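Local coordinates for protein Sqt1 (Chaetomium thermophilum, PDB 4ZOY) that probably acts as a WD40-repeat chaperone in ribosome biogenesis, capturing a nascent ribosomal protein as it is being translated, at residues E212-D218 with Q234-T240. Coordinates in Å, arbitrary orientation, origin at the centre of the assembly. Residue numbers count along the deposited sequence, not the author numbering.
Sequences ESLHVYD and QTVVSLT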
loop_
_atom_site.group_PDB
_atom_site.type_symbol
_atom_site.label_atom_id
_atom_site.label_comp_id
_atom_site.label_asym_id
_atom_site.label_seq_id
_atom_site.Cartn_x
_atom_site.Cartn_y
_atom_site.Cartn_z
ATOM N N GLU A 212 -6.386 -11.972 13.802
ATOM C CA GLU A 212 -7.000 -10.845 14.517
ATOM C C GLU A 212 -6.015 -10.055 15.384
ATOM O O GLU A 212 -6.411 -9.112 16.067
ATOM C CB GLU A 212 -8.212 -11.321 15.345
ATOM C CG GLU A 212 -9.262 -11.980 14.448
ATOM C CD GLU A 212 -10.376 -12.698 15.186
ATOM O OE1 GLU A 212 -10.681 -12.327 16.333
ATOM O OE2 GLU A 212 -10.972 -13.618 14.587
ATOM N N SER A 213 -4.726 -10.396 15.322
ATOM C CA SER A 213 -3.749 -9.662 16.132
ATOM C C SER A 213 -3.121 -8.456 15.420
ATOM O O SER A 213 -3.019 -8.403 14.184
ATOM C CB SER A 213 -2.639 -10.597 16.630
ATOM O OG SER A 213 -1.919 -11.205 15.572
ATOM N N LEU A 214 -2.735 -7.486 16.244
ATOM C CA LEU A 214 -1.964 -6.309 15.857
ATOM C C LEU A 214 -0.693 -6.278 16.682
ATOM O O LEU A 214 -0.765 -6.362 17.900
ATOM C CB LEU A 214 -2.754 -5.020 16.104
ATOM C CG LEU A 214 -1.994 -3.696 16.228
ATOM C CD1 LEU A 214 -1.463 -3.234 14.861
ATOM C CD2 LEU A 214 -2.853 -2.594 16.832
ATOM N N HIS A 215 0.458 -6.162 16.032
ATOM C CA HIS A 215 1.717 -5.954 16.736
ATOM C C HIS A 215 2.413 -4.748 16.147
ATOM O O HIS A 215 2.446 -4.575 14.923
ATOM C CB HIS A 215 2.610 -7.187 16.671
ATOM C CG HIS A 215 2.006 -8.377 17.338
ATOM N ND1 HIS A 215 1.923 -8.486 18.711
ATOM C CD2 HIS A 215 1.412 -9.482 16.831
ATOM C CE1 HIS A 215 1.322 -9.620 19.019
ATOM N NE2 HIS A 215 0.997 -10.242 17.899
ATOM N N VAL A 216 2.960 -3.905 17.014
ATOM C CA VAL A 216 3.677 -2.732 16.561
ATOM C C VAL A 216 5.115 -2.841 17.058
ATOM O O VAL A 216 5.384 -2.676 18.247
ATOM C CB VAL A 216 3.018 -1.436 17.057
ATOM C CG1 VAL A 216 3.752 -0.240 16.486
ATOM C CG2 VAL A 216 1.535 -1.397 16.640
ATOM N N TYR A 217 6.029 -3.132 16.130
ATOM C CA TYR A 217 7.398 -3.503 16.489
ATOM C C TYR A 217 8.305 -2.318 16.678
ATOM O O TYR A 217 8.291 -1.365 15.899
ATOM C CB TYR A 217 8.010 -4.423 15.428
ATOM C CG TYR A 217 7.091 -5.531 14.992
ATOM C CD1 TYR A 217 6.895 -6.664 15.777
ATOM C CD2 TYR A 217 6.409 -5.433 13.792
ATOM C CE1 TYR A 217 6.031 -7.671 15.364
ATOM C CE2 TYR A 217 5.553 -6.421 13.375
ATOM C CZ TYR A 217 5.367 -7.538 14.160
ATOM O OH TYR A 217 4.500 -8.509 13.727
ATOM N N ASP A 218 9.118 -2.405 17.727
ATOM C CA ASP A 218 10.193 -1.456 18.003
ATOM C C ASP A 218 11.426 -1.800 17.169
ATOM O O ASP A 218 12.394 -2.372 17.682
ATOM C CB ASP A 218 10.532 -1.488 19.497
ATOM C CG ASP A 218 11.631 -0.516 19.883
ATOM O OD1 ASP A 218 11.713 0.575 19.294
ATOM O OD2 ASP A 218 12.399 -0.856 20.813
ATOM N N GLN A 234 9.612 -6.922 22.278
ATOM C CA GLN A 234 9.724 -6.609 20.859
ATOM C C GLN A 234 8.768 -5.513 20.388
ATOM O O GLN A 234 9.080 -4.773 19.455
ATOM C CB GLN A 234 9.486 -7.861 20.009
ATOM C CG GLN A 234 10.547 -8.937 20.153
ATOM C CD GLN A 234 10.316 -10.113 19.223
ATOM O OE1 GLN A 234 9.278 -10.781 19.272
ATOM N NE2 GLN A 234 11.293 -10.369 18.364
ATOM N N THR A 235 7.600 -5.418 21.014
ATOM C CA THR A 235 6.575 -4.492 20.531
ATOM C C THR A 235 6.267 -3.374 21.508
ATOM O O THR A 235 6.506 -3.511 22.706
ATOM C CB THR A 235 5.247 -5.212 20.245
ATOM O OG1 THR A 235 4.654 -5.626 21.491
ATOM C CG2 THR A 235 5.452 -6.422 19.345
ATOM N N VAL A 236 5.711 -2.277 20.996
ATOM C CA VAL A 236 5.192 -1.210 21.859
ATOM C C VAL A 236 3.691 -1.355 22.097
ATOM O O VAL A 236 3.148 -0.777 23.046
ATOM C CB VAL A 236 5.437 0.197 21.293
ATOM C CG1 VAL A 236 6.926 0.453 21.140
ATOM C CG2 VAL A 236 4.712 0.390 19.962
ATOM N N VAL A 237 3.041 -2.103 21.209
ATOM C CA VAL A 237 1.630 -2.486 21.309
ATOM C C VAL A 237 1.488 -3.914 20.811
ATOM O O VAL A 237 2.022 -4.262 19.754
ATOM C CB VAL A 237 0.698 -1.574 20.462
ATOM C CG1 VAL A 237 -0.720 -2.162 20.386
ATOM C CG2 VAL A 237 0.665 -0.173 21.005
ATOM N N SER A 238 0.790 -4.746 21.576
ATOM C CA SER A 238 0.417 -6.085 21.149
ATOM C C SER A 238 -1.019 -6.331 21.587
ATOM O O SER A 238 -1.314 -6.335 22.787
ATOM C CB SER A 238 1.350 -7.150 21.743
ATOM O OG SER A 238 2.604 -7.176 21.078
ATOM N N LEU A 239 -1.914 -6.511 20.620
ATOM C CA LEU A 239 -3.321 -6.777 20.903
ATOM C C LEU A 239 -3.770 -7.999 20.122
ATOM O O LEU A 239 -3.430 -8.160 18.943
ATOM C CB LEU A 239 -4.182 -5.564 20.556
ATOM C CG LEU A 239 -3.957 -4.350 21.458
ATOM C CD1 LEU A 239 -4.553 -3.107 20.832
ATOM C CD2 LEU A 239 -4.575 -4.606 22.833
ATOM N N THR A 240 -4.521 -8.874 20.781
ATOM C CA THR A 240 -4.922 -10.124 20.163
ATOM C C THR A 240 -6.397 -10.413 20.365
ATOM O O THR A 240 -7.139 -9.588 20.908
ATOM C CB THR A 240 -4.132 -11.327 20.717
ATOM O OG1 THR A 240 -4.556 -11.588 22.063
ATOM C CG2 THR A 240 -2.629 -11.067 20.690
HETATM O O HOH W 1 11.727 -5.268 18.364
#
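This is the antiparallel pairing of the third and outermost strands of one blade in an eight-bladed WD40 beta-propeller. Leu214 and Leu239 form a hydrogen-bonded pair: Leu214 N to Leu239 O is 2.9 Å, and Leu239 N to Leu214 O is 3.0 Å. Further along, Val216 faces two residues at a classic beta bulge. Val216 N donates to Val237 O (2.9 Å), while Val216 O accepts from Val236 N (2.8 Å). The pairing resumes with Asp218 N to Gln234 O (2.9 Å). His215 and Ser238 lie on the face opposite Leu214 and Leu239, where His215 ND1 and Ser238 OG are hydrogen-bonded at 2.8 Å. Thr235 OG1 also bonds Ser238 OG (2.6 Å), which links both sides of the bulge. The carboxylate of Asp218 accepts from the backbone of Ala223 and Ala224 in helix 222-225. Inward along the blade, His215 and Tyr217 hydrogen-bond through their backbones to strand 204-209. Leu214, Val237 and Leu239 pack against Val276 on strand 273-277 of the next blade.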